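Local coordinates for protein mandelate racemase/muconate lactonizing enzyme/Enolase superfamily (Rhodobacter sphaeroides, PDB 2HZG) that belongs to the enolase superfamily and carries a metal-binding site, occupied here by a sodium ion, in its barrel domain, at residues L196-D207 with V223-A234; R249-F259 with I271-I281. All blocks are in the same frame, centred on the assembly; numbering follows the deposited sequence.

Interaction 1. Residues L196-D207 with V223-A234. With NA (sodium ion), chain C.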
loop_
_atom_site.group_PDB
_atom_site.type_symbol
_atom_site.label_atom_id
_atom_site.label_comp_id
_atom_site.label_asym_id
_atom_site.label_seq_id
_atom_site.Cartn_x
_atom_site.Cartn_y
_atom_site.Cartn_z
ATOM N N LEU A 196 26.049 -17.685 -0.030
ATOM C CA LEU A 196 25.604 -16.956 -1.199
ATOM C C LEU A 196 24.086 -16.865 -1.188
ATOM O O LEU A 196 23.395 -17.873 -1.005
ATOM C CB LEU A 196 26.099 -17.610 -2.497
ATOM C CG LEU A 196 25.688 -16.971 -3.827
ATOM C CD1 LEU A 196 26.187 -15.530 -3.977
ATOM C CD2 LEU A 196 26.171 -17.820 -4.994
ATOM N N MET A 197 23.583 -15.645 -1.359
ATOM C CA MET A 197 22.153 -15.405 -1.416
ATOM C C MET A 197 21.838 -14.714 -2.737
ATOM O O MET A 197 22.695 -14.030 -3.306
ATOM C CB MET A 197 21.690 -14.566 -0.228
ATOM C CG MET A 197 21.796 -15.274 1.130
ATOM S SD MET A 197 23.483 -15.368 1.821
ATOM C CE MET A 197 23.758 -13.719 2.303
ATOM N N VAL A 198 20.610 -14.919 -3.217
ATOM C CA VAL A 198 20.153 -14.337 -4.467
ATOM C C VAL A 198 18.809 -13.645 -4.272
ATOM O O VAL A 198 17.885 -14.212 -3.687
ATOM C CB VAL A 198 20.057 -15.401 -5.598
ATOM C CG1 VAL A 198 19.476 -14.790 -6.904
ATOM C CG2 VAL A 198 21.429 -16.054 -5.840
ATOM N N ASP A 199 18.729 -12.418 -4.768
ATOM C CA ASP A 199 17.532 -11.594 -4.657
ATOM C C ASP A 199 17.089 -11.214 -6.058
ATOM O O ASP A 199 17.822 -10.571 -6.794
ATOM C CB ASP A 199 17.887 -10.360 -3.816
ATOM C CG ASP A 199 16.803 -9.276 -3.817
ATOM O OD1 ASP A 199 15.666 -9.483 -4.287
ATOM O OD2 ASP A 199 17.129 -8.166 -3.318
ATOM N N VAL A 200 15.888 -11.635 -6.432
ATOM C CA VAL A 200 15.386 -11.398 -7.791
ATOM C C VAL A 200 14.372 -10.258 -7.944
ATOM O O VAL A 200 13.806 -10.062 -9.028
ATOM C CB VAL A 200 14.884 -12.706 -8.471
ATOM C CG1 VAL A 200 16.048 -13.711 -8.559
ATOM C CG2 VAL A 200 13.701 -13.314 -7.728
ATOM N N GLY A 201 14.168 -9.498 -6.873
ATOM C CA GLY A 201 13.367 -8.291 -6.957
ATOM C C GLY A 201 11.979 -8.457 -7.563
ATOM O O GLY A 201 11.569 -7.648 -8.393
ATOM N N GLN A 202 11.273 -9.511 -7.168
ATOM C CA GLN A 202 9.883 -9.746 -7.609
ATOM C C GLN A 202 9.753 -10.017 -9.115
ATOM O O GLN A 202 8.652 -9.964 -9.663
ATOM C CB GLN A 202 8.971 -8.575 -7.189
ATOM C CG GLN A 202 8.987 -8.248 -5.681
ATOM C CD GLN A 202 7.923 -7.203 -5.312
ATOM O OE1 GLN A 202 7.016 -6.922 -6.099
ATOM N NE2 GLN A 202 8.069 -6.591 -4.155
ATOM N N ILE A 203 10.866 -10.342 -9.784
ATOM C CA ILE A 203 10.898 -10.365 -11.249
ATOM C C ILE A 203 10.018 -11.452 -11.884
ATOM O O ILE A 203 9.551 -11.276 -12.987
ATOM C CB ILE A 203 12.342 -10.445 -11.814
ATOM C CG1 ILE A 203 12.369 -10.090 -13.310
ATOM C CG2 ILE A 203 12.930 -11.846 -11.580
ATOM C CD1 ILE A 203 11.927 -8.654 -13.631
ATOM N N PHE A 204 9.787 -12.564 -11.193
ATOM C CA PHE A 204 8.948 -13.615 -11.771
ATOM C C PHE A 204 7.466 -13.302 -11.654
ATOM O O PHE A 204 6.649 -14.017 -12.231
ATOM C CB PHE A 204 9.318 -15.002 -11.227
ATOM C CG PHE A 204 10.771 -15.337 -11.425
ATOM C CD1 PHE A 204 11.286 -15.488 -12.713
ATOM C CD2 PHE A 204 11.627 -15.466 -10.326
ATOM C CE1 PHE A 204 12.654 -15.764 -12.903
ATOM C CE2 PHE A 204 12.984 -15.735 -10.502
ATOM C CZ PHE A 204 13.495 -15.888 -11.791
ATOM N N GLY A 205 7.136 -12.222 -10.938
ATOM C CA GLY A 205 5.765 -11.708 -10.845
ATOM C C GLY A 205 4.859 -12.700 -10.138
ATOM O O GLY A 205 4.802 -12.732 -8.907
ATOM N N GLU A 206 4.155 -13.515 -10.923
ATOM C CA GLU A 206 3.357 -14.629 -10.387
ATOM C C GLU A 206 3.680 -15.949 -11.096
ATOM O O GLU A 206 2.965 -16.941 -10.943
ATOM C CB GLU A 206 1.862 -14.333 -10.536
ATOM C CG GLU A 206 1.388 -13.160 -9.696
ATOM C CD GLU A 206 -0.090 -12.857 -9.935
ATOM O OE1 GLU A 206 -0.924 -13.675 -9.525
ATOM O OE2 GLU A 206 -0.405 -11.814 -10.545
ATOM N N ASP A 207 4.765 -15.956 -11.864
ATOM C CA ASP A 207 5.096 -17.100 -12.720
ATOM C C ASP A 207 5.900 -18.125 -11.907
ATOM O O ASP A 207 7.154 -18.079 -11.866
ATOM C CB ASP A 207 5.856 -16.590 -13.934
ATOM C CG ASP A 207 5.996 -17.626 -15.043
ATOM O OD1 ASP A 207 5.864 -18.841 -14.806
ATOM O OD2 ASP A 207 6.285 -17.195 -16.168
ATOM N N VAL A 223 23.209 -21.963 -3.101
ATOM C CA VAL A 223 22.561 -20.732 -2.623
ATOM C C VAL A 223 21.686 -20.975 -1.378
ATOM O O VAL A 223 20.881 -21.924 -1.318
ATOM C CB VAL A 223 21.784 -20.029 -3.765
ATOM C CG1 VAL A 223 21.036 -18.775 -3.262
ATOM C CG2 VAL A 223 22.740 -19.644 -4.898
ATOM N N LEU A 224 21.868 -20.123 -0.376
ATOM C CA LEU A 224 21.133 -20.233 0.885
ATOM C C LEU A 224 19.641 -19.872 0.746
ATOM O O LEU A 224 18.773 -20.595 1.236
ATOM C CB LEU A 224 21.803 -19.363 1.964
ATOM C CG LEU A 224 21.141 -19.257 3.349
ATOM C CD1 LEU A 224 21.168 -20.604 4.074
ATOM C CD2 LEU A 224 21.798 -18.149 4.202
ATOM N N TRP A 225 19.353 -18.734 0.110
ATOM C CA TRP A 225 17.981 -18.326 -0.058
ATOM C C TRP A 225 17.775 -17.600 -1.368
ATOM O O TRP A 225 18.715 -17.043 -1.965
ATOM C CB TRP A 225 17.455 -17.496 1.145
ATOM C CG TRP A 225 17.894 -16.018 1.212
ATOM C CD1 TRP A 225 17.712 -15.039 0.256
ATOM C CD2 TRP A 225 18.534 -15.367 2.324
ATOM N NE1 TRP A 225 18.224 -13.827 0.712
ATOM C CE2 TRP A 225 18.724 -14.010 1.976
ATOM C CE3 TRP A 225 18.964 -15.807 3.585
ATOM C CZ2 TRP A 225 19.340 -13.094 2.841
ATOM C CZ3 TRP A 225 19.562 -14.903 4.436
ATOM C CH2 TRP A 225 19.739 -13.556 4.062
ATOM N N LEU A 226 16.524 -17.638 -1.805
ATOM C CA LEU A 226 16.053 -16.937 -2.977
ATOM C C LEU A 226 15.060 -15.925 -2.466
ATOM O O LEU A 226 14.036 -16.282 -1.900
ATOM C CB LEU A 226 15.379 -17.919 -3.946
ATOM C CG LEU A 226 14.665 -17.274 -5.139
ATOM C CD1 LEU A 226 15.674 -16.534 -6.041
ATOM C CD2 LEU A 226 13.847 -18.345 -5.900
ATOM N N GLU A 227 15.377 -14.652 -2.674
ATOM C CA GLU A 227 14.657 -13.540 -2.061
ATOM C C GLU A 227 13.702 -12.877 -3.057
ATOM O O GLU A 227 14.042 -12.682 -4.226
ATOM C CB GLU A 227 15.687 -12.549 -1.510
ATOM C CG GLU A 227 15.145 -11.254 -0.952
ATOM C CD GLU A 227 16.224 -10.433 -0.270
ATOM O OE1 GLU A 227 17.232 -11.003 0.206
ATOM O OE2 GLU A 227 16.038 -9.204 -0.171
ATOM N N GLU A 228 12.492 -12.578 -2.587
ATOM C CA GLU A 228 11.476 -11.883 -3.391
ATOM C C GLU A 228 11.254 -12.491 -4.780
ATOM O O GLU A 228 11.360 -11.772 -5.780
ATOM C CB GLU A 228 11.836 -10.389 -3.543
ATOM C CG GLU A 228 11.668 -9.573 -2.258
ATOM C CD GLU A 228 11.040 -8.209 -2.530
ATOM O OE1 GLU A 228 9.840 -8.014 -2.139
ATOM O OE2 GLU A 228 11.730 -7.356 -3.173
ATOM N N PRO A 229 10.961 -13.811 -4.861
ATOM C CA PRO A 229 10.758 -14.343 -6.234
ATOM C C PRO A 229 9.557 -13.710 -6.969
ATOM O O PRO A 229 9.551 -13.654 -8.188
ATOM C CB PRO A 229 10.505 -15.852 -6.010
ATOM C CG PRO A 229 10.036 -15.941 -4.546
ATOM C CD PRO A 229 10.779 -14.844 -3.816
ATOM N N PHE A 230 8.562 -13.247 -6.216
ATOM C CA PHE A 230 7.266 -12.847 -6.776
ATOM C C PHE A 230 6.775 -11.495 -6.265
ATOM O O PHE A 230 7.385 -10.930 -5.339
ATOM C CB PHE A 230 6.213 -13.906 -6.418
ATOM C CG PHE A 230 6.576 -15.305 -6.854
ATOM C CD1 PHE A 230 6.662 -15.632 -8.221
ATOM C CD2 PHE A 230 6.822 -16.294 -5.903
ATOM C CE1 PHE A 230 6.995 -16.934 -8.626
ATOM C CE2 PHE A 230 7.160 -17.597 -6.293
ATOM C CZ PHE A 230 7.245 -17.922 -7.653
ATOM N N ASP A 231 5.670 -10.992 -6.850
ATOM C CA ASP A 231 4.912 -9.865 -6.269
ATOM C C ASP A 231 4.860 -10.064 -4.760
ATOM O O ASP A 231 4.638 -11.184 -4.309
ATOM C CB ASP A 231 3.429 -9.851 -6.713
ATOM C CG ASP A 231 3.218 -9.542 -8.183
ATOM O OD1 ASP A 231 4.170 -9.189 -8.910
ATOM O OD2 ASP A 231 2.036 -9.638 -8.600
ATOM N N ALA A 232 4.993 -8.980 -3.995
ATOM C CA ALA A 232 4.980 -9.053 -2.523
ATOM C C ALA A 232 3.728 -9.728 -1.946
ATOM O O ALA A 232 3.806 -10.486 -0.963
ATOM C CB ALA A 232 5.159 -7.663 -1.924
ATOM N N GLY A 233 2.577 -9.459 -2.553
ATOM C CA GLY A 233 1.317 -10.057 -2.097
ATOM C C GLY A 233 1.017 -11.461 -2.600
ATOM O O GLY A 233 0.053 -12.085 -2.143
ATOM N N ALA A 234 1.837 -11.967 -3.528
ATOM C CA ALA A 234 1.605 -13.306 -4.123
ATOM C C ALA A 234 2.058 -14.444 -3.205
ATOM O O ALA A 234 3.027 -15.137 -3.498
ATOM C CB ALA A 234 2.266 -13.419 -5.496
HETATM NA NA NA C . 16.003 -7.260 -1.479
HETATM O O HOH W 1 14.118 -7.648 -3.573
HETATM O O HOH W 2 4.622 -5.881 -5.372
HETATM O O HOH W 3 6.093 -6.462 -8.713
HETATM O O HOH W 4 15.795 -4.941 -2.280
HETATM O O HOH W 5 18.192 -6.303 -0.534
#

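Interaction 2. Residues R249-F259 with I271-I281. With NA (sodium ion), chain C.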
loop_
_atom_site.group_PDB
_atom_site.type_symbol
_atom_site.label_atom_id
_atom_site.label_comp_id
_atom_site.label_asym_id
_atom_site.label_seq_id
_atom_site.Cartn_x
_atom_site.Cartn_y
_atom_site.Cartn_z
ATOM N N ARG A 249 16.149 -21.896 0.267
ATOM C CA ARG A 249 14.940 -21.467 0.955
ATOM C C ARG A 249 14.420 -20.173 0.362
ATOM O O ARG A 249 15.144 -19.494 -0.363
ATOM C CB ARG A 249 15.220 -21.363 2.458
ATOM C CG ARG A 249 15.507 -22.757 3.039
ATOM C CD ARG A 249 16.171 -22.665 4.387
ATOM N NE ARG A 249 15.213 -22.267 5.418
ATOM C CZ ARG A 249 15.532 -22.014 6.683
ATOM N NH1 ARG A 249 16.799 -22.094 7.084
ATOM N NH2 ARG A 249 14.580 -21.665 7.542
ATOM N N ILE A 250 13.157 -19.849 0.635
ATOM C CA ILE A 250 12.565 -18.623 0.101
ATOM C C ILE A 250 12.627 -17.534 1.180
ATOM O O ILE A 250 12.437 -17.807 2.367
ATOM C CB ILE A 250 11.100 -18.837 -0.435
ATOM C CG1 ILE A 250 11.010 -20.045 -1.396
ATOM C CG2 ILE A 250 10.554 -17.559 -1.105
ATOM C CD1 ILE A 250 12.086 -20.129 -2.490
ATOM N N ALA A 251 12.948 -16.323 0.755
ATOM C CA ALA A 251 13.017 -15.183 1.669
ATOM C C ALA A 251 12.203 -14.044 1.112
ATOM O O ALA A 251 12.037 -13.923 -0.102
ATOM C CB ALA A 251 14.481 -14.739 1.880
ATOM N N GLY A 252 11.689 -13.199 1.999
ATOM C CA GLY A 252 11.043 -11.967 1.559
ATOM C C GLY A 252 10.535 -11.168 2.738
ATOM O O GLY A 252 10.813 -11.509 3.894
ATOM N N GLY A 253 9.758 -10.127 2.434
ATOM C CA GLY A 253 9.171 -9.272 3.451
ATOM C C GLY A 253 9.606 -7.825 3.390
ATOM O O GLY A 253 9.012 -6.977 4.059
ATOM N N GLU A 254 10.636 -7.514 2.599
ATOM C CA GLU A 254 11.118 -6.130 2.556
ATOM C C GLU A 254 10.065 -5.143 2.042
ATOM O O GLU A 254 10.135 -3.936 2.322
ATOM C CB GLU A 254 12.357 -6.023 1.688
ATOM C CG GLU A 254 12.027 -5.992 0.204
ATOM C CD GLU A 254 13.270 -5.809 -0.601
ATOM O OE1 GLU A 254 13.419 -4.747 -1.228
ATOM O OE2 GLU A 254 14.114 -6.730 -0.566
ATOM N N ALA A 255 9.107 -5.644 1.282
ATOM C CA ALA A 255 8.033 -4.780 0.779
ATOM C C ALA A 255 6.891 -4.591 1.785
ATOM O O ALA A 255 5.970 -3.801 1.527
ATOM C CB ALA A 255 7.496 -5.291 -0.558
ATOM N N ALA A 256 6.946 -5.273 2.934
ATOM C CA ALA A 256 5.888 -5.098 3.959
ATOM C C ALA A 256 5.837 -3.642 4.429
ATOM O O ALA A 256 6.851 -3.084 4.888
ATOM C CB ALA A 256 6.099 -6.032 5.156
ATOM N N HIS A 257 4.678 -3.010 4.285
ATOM C CA HIS A 257 4.500 -1.648 4.805
ATOM C C HIS A 257 3.560 -1.694 6.016
ATOM O O HIS A 257 3.141 -0.672 6.519
ATOM C CB HIS A 257 4.002 -0.673 3.720
ATOM C CG HIS A 257 2.710 -1.091 3.078
ATOM N ND1 HIS A 257 2.651 -1.702 1.843
ATOM C CD2 HIS A 257 1.428 -0.987 3.507
ATOM C CE1 HIS A 257 1.390 -1.951 1.538
ATOM N NE2 HIS A 257 0.629 -1.519 2.526
ATOM N N ASN A 258 3.226 -2.900 6.464
ATOM C CA ASN A 258 2.597 -3.078 7.756
ATOM C C ASN A 258 2.951 -4.440 8.317
ATOM O O ASN A 258 3.521 -5.280 7.613
ATOM C CB ASN A 258 1.071 -2.835 7.711
ATOM C CG ASN A 258 0.367 -3.689 6.658
ATOM O OD1 ASN A 258 0.407 -4.914 6.721
ATOM N ND2 ASN A 258 -0.279 -3.040 5.695
ATOM N N PHE A 259 2.611 -4.650 9.581
ATOM C CA PHE A 259 2.864 -5.915 10.257
ATOM C C PHE A 259 2.222 -7.123 9.556
ATOM O O PHE A 259 2.854 -8.157 9.425
ATOM C CB PHE A 259 2.404 -5.854 11.727
ATOM C CG PHE A 259 2.341 -7.200 12.400
ATOM C CD1 PHE A 259 3.492 -7.800 12.893
ATOM C CD2 PHE A 259 1.125 -7.872 12.532
ATOM C CE1 PHE A 259 3.450 -9.028 13.506
ATOM C CE2 PHE A 259 1.067 -9.126 13.132
ATOM C CZ PHE A 259 2.229 -9.706 13.627
ATOM N N ILE A 271 7.987 -18.980 3.754
ATOM C CA ILE A 271 9.346 -18.436 3.743
ATOM C C ILE A 271 10.160 -18.967 4.925
ATOM O O ILE A 271 9.615 -19.243 6.000
ATOM C CB ILE A 271 9.383 -16.885 3.749
ATOM C CG1 ILE A 271 8.463 -16.326 4.854
ATOM C CG2 ILE A 271 9.030 -16.340 2.366
ATOM C CD1 ILE A 271 8.924 -14.937 5.403
ATOM N N GLY A 272 11.466 -19.099 4.704
ATOM C CA GLY A 272 12.401 -19.437 5.759
ATOM C C GLY A 272 13.049 -18.239 6.418
ATOM O O GLY A 272 13.596 -18.366 7.513
ATOM N N PHE A 273 13.001 -17.079 5.758
ATOM C CA PHE A 273 13.622 -15.851 6.262
ATOM C C PHE A 273 12.657 -14.697 6.062
ATOM O O PHE A 273 12.209 -14.464 4.950
ATOM C CB PHE A 273 14.954 -15.522 5.522
ATOM C CG PHE A 273 16.009 -16.600 5.666
ATOM C CD1 PHE A 273 16.978 -16.516 6.678
ATOM C CD2 PHE A 273 16.017 -17.706 4.817
ATOM C CE1 PHE A 273 17.953 -17.520 6.826
ATOM C CE2 PHE A 273 16.982 -18.725 4.956
ATOM C CZ PHE A 273 17.947 -18.630 5.959
ATOM N N ILE A 274 12.344 -13.989 7.141
ATOM C CA ILE A 274 11.548 -12.759 7.047
ATOM C C ILE A 274 12.512 -11.576 7.140
ATOM O O ILE A 274 13.395 -11.546 7.996
ATOM C CB ILE A 274 10.396 -12.712 8.113
ATOM C CG1 ILE A 274 9.472 -11.491 7.910
ATOM C CG2 ILE A 274 10.952 -12.711 9.564
ATOM C CD1 ILE A 274 8.488 -11.598 6.734
ATOM N N GLN A 275 12.364 -10.632 6.220
ATOM C CA GLN A 275 13.320 -9.555 6.046
ATOM C C GLN A 275 12.562 -8.255 6.081
ATOM O O GLN A 275 11.667 -8.010 5.268
ATOM C CB GLN A 275 14.084 -9.694 4.726
ATOM C CG GLN A 275 14.696 -11.082 4.517
ATOM C CD GLN A 275 15.189 -11.298 3.103
ATOM O OE1 GLN A 275 14.425 -11.176 2.138
ATOM N NE2 GLN A 275 16.466 -11.638 2.968
ATOM N N ILE A 276 12.927 -7.405 7.027
ATOM C CA ILE A 276 12.105 -6.234 7.317
ATOM C C ILE A 276 12.901 -4.946 7.214
ATOM O O ILE A 276 13.994 -4.826 7.753
ATOM C CB ILE A 276 11.452 -6.331 8.724
ATOM C CG1 ILE A 276 10.573 -7.594 8.832
ATOM C CG2 ILE A 276 10.727 -5.012 9.086
ATOM C CD1 ILE A 276 9.344 -7.611 7.921
ATOM N N ASP A 277 12.318 -3.991 6.499
ATOM C CA ASP A 277 12.865 -2.666 6.379
ATOM C C ASP A 277 12.112 -1.736 7.330
ATOM O O ASP A 277 10.940 -1.453 7.113
ATOM C CB ASP A 277 12.732 -2.174 4.932
ATOM C CG ASP A 277 13.635 -1.003 4.648
ATOM O OD1 ASP A 277 13.592 -0.025 5.404
ATOM O OD2 ASP A 277 14.402 -1.035 3.672
ATOM N N CYS A 278 12.780 -1.265 8.384
ATOM C CA CYS A 278 12.165 -0.272 9.305
ATOM C C CYS A 278 11.752 1.018 8.600
ATOM O O CYS A 278 10.838 1.686 9.050
ATOM C CB CYS A 278 13.091 0.048 10.476
ATOM S SG CYS A 278 13.133 -1.340 11.573
ATOM N N GLY A 279 12.429 1.353 7.502
ATOM C CA GLY A 279 12.085 2.527 6.692
ATOM C C GLY A 279 10.830 2.393 5.831
ATOM O O GLY A 279 10.446 3.349 5.149
ATOM N N ARG A 280 10.178 1.227 5.865
ATOM C CA ARG A 280 8.963 0.970 5.064
ATOM C C ARG A 280 7.778 0.495 5.889
ATOM O O ARG A 280 6.622 0.856 5.608
ATOM C CB ARG A 280 9.235 -0.109 3.999
ATOM C CG ARG A 280 10.209 0.298 2.938
ATOM C CD ARG A 280 10.346 -0.827 1.950
ATOM N NE ARG A 280 11.233 -0.460 0.856
ATOM C CZ ARG A 280 11.872 -1.328 0.073
ATOM N NH1 ARG A 280 11.732 -2.634 0.252
ATOM N NH2 ARG A 280 12.661 -0.879 -0.889
ATOM N N ILE A 281 8.069 -0.308 6.902
ATOM C CA ILE A 281 7.029 -0.978 7.680
ATOM C C ILE A 281 6.351 -0.105 8.759
ATOM O O ILE A 281 5.398 -0.567 9.405
ATOM C CB ILE A 281 7.552 -2.305 8.301
ATOM C CG1 ILE A 281 6.395 -3.287 8.526
ATOM C CG2 ILE A 281 8.386 -2.042 9.600
ATOM C CD1 ILE A 281 6.836 -4.686 8.881
HETATM NA NA NA C . 16.003 -7.260 -1.479
HETATM O O HOH W 6 13.885 -19.939 9.579
HETATM O O HOH W 7 9.597 -4.469 5.488
HETATM O O HOH W 8 12.830 -9.082 1.139
HETATM O O HOH W 9 12.836 -2.658 -3.616
HETATM O O HOH W 4 15.795 -4.941 -2.280
HETATM O O HOH W 1 14.118 -7.648 -3.573
HETATM O O HOH W 5 18.192 -6.303 -0.534
#

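Interaction 1. Residues L196-D207 with V223-A234
With CG anti to the backbone N in both residues (chi1 170° for Asp199, 174° for Glu227), the carboxylates of this bridged pair leave the same face of the parallel sheet and stack with their planes 14° apart. The sodium ion joins them: Asp199 OD2 and Glu227 OE2 each bind it at 2.3 Å, while the two oxygens stand 3.5 Å from each other. Trp225 and Lys165 hold the other oxygen, Glu227 OE1; the indole NE1 donates to its anti lone pair at 3.0 Å. Asp199 OD1 accepts from Gly201 N, an Asx turn that, with the metal bond to OD2, helps to fix the carboxylate's rotation. Over the centre of one Trp225 face lies Met197 CG, set there by a first torsion that puts it anti to the carbonyl carbon; it is 3.5 Å from the six-membered ring's centroid, a CH-pi contact, and the bend at chi2 carries SD farther above the same ring. Beyond the strands, Gln202 NE2 donates to Glu228 OE1 at 3.0 Å, with amide and carboxylate nearly perpendicular, and Gln202 N donates to Glu228 O at 2.7 Å. Farther out, Gly205 O accepts from Asp231 N, whose OD2 is hydrogen-bonded to His260 of the second subunit. The Asp199 and Glu227 carboxylates would probably repel one another without the cation; metal, lysine and indole N-H together plausibly offset their negative charge.

Interaction 2. Residues R249-F259 with I271-I281
Glu254 and Arg280 run side by side and point the same way, and the glutamate can be traced outward atom by atom. Glu254 CB lies 3.7 Å from Arg280 NH1. CG, set between the backbone N and the carbonyl carbon (chi1 79°), comes closer to that same nitrogen. From CD the carboxylate divides its work: Glu254 OE2 binds the sodium ion at 2.2 Å, whereas Glu254 OE1 takes Arg280 NH1 in a salt bridge of 3.1 Å, met on the anti side and somewhat out of the carboxylate plane. OE1 also accepts from a water that is itself a ligand of the metal. Arg280 NH1 also reaches the backbone Glu254 O at 2.9 Å; both acceptors lie close to the guanidinium plane, although the nitrogen stands well above the carbonyl plane. Arg280 therefore grips the residue by main chain and side chain together, which limits how the carboxylate can turn.

Upstream, the strands pair in parallel. Gly272 N donates to Ile250 O, Gly252 N to Phe273 O, and Gln275 N to Gly252 O, while Ala251 CB packs on Phe273 CB at 3.8 Å. At the strand start, Phe273 CE2 sits over one guanidinium face of Arg249, offset toward its rim, with the planes 46° apart.

Strands 249-252 and 273-276, whose segment axes differ by 18°, are the two strands of a beta-alpha-beta unit connected by helix 259-268. Ile271 and Ile276 pack against that helix, Ile274 meets helix 284-297, and strand 300-303 follows 273-276 in the sheet, consistent with the TIM-type barrel of the family.

How the interactions relate
Interactions 1 and 2 occupy successive parts of one parallel sheet, with centres about 12 Å apart. Strands 225-227 and 249-252 are neighbours, and probable hydrogen bonds join them: Leu226 N to Arg249 O at 2.7 Å and Glu228 N to Ala251 O at 2.9 Å. What they build together is the metal site. Interaction 1 supplies two carboxylates and interaction 2 the third, with three waters completing the ligands around the sodium ion. Side chains also meet across the boundary: Trp225 CZ2 packs on Gln275 NE2 at 3.2 Å, and Glu228 OE2 comes within 3.4 Å of Glu254 CD. The C-terminal ends of consecutive barrel strands, and the residues just past them, thus converge on one cation.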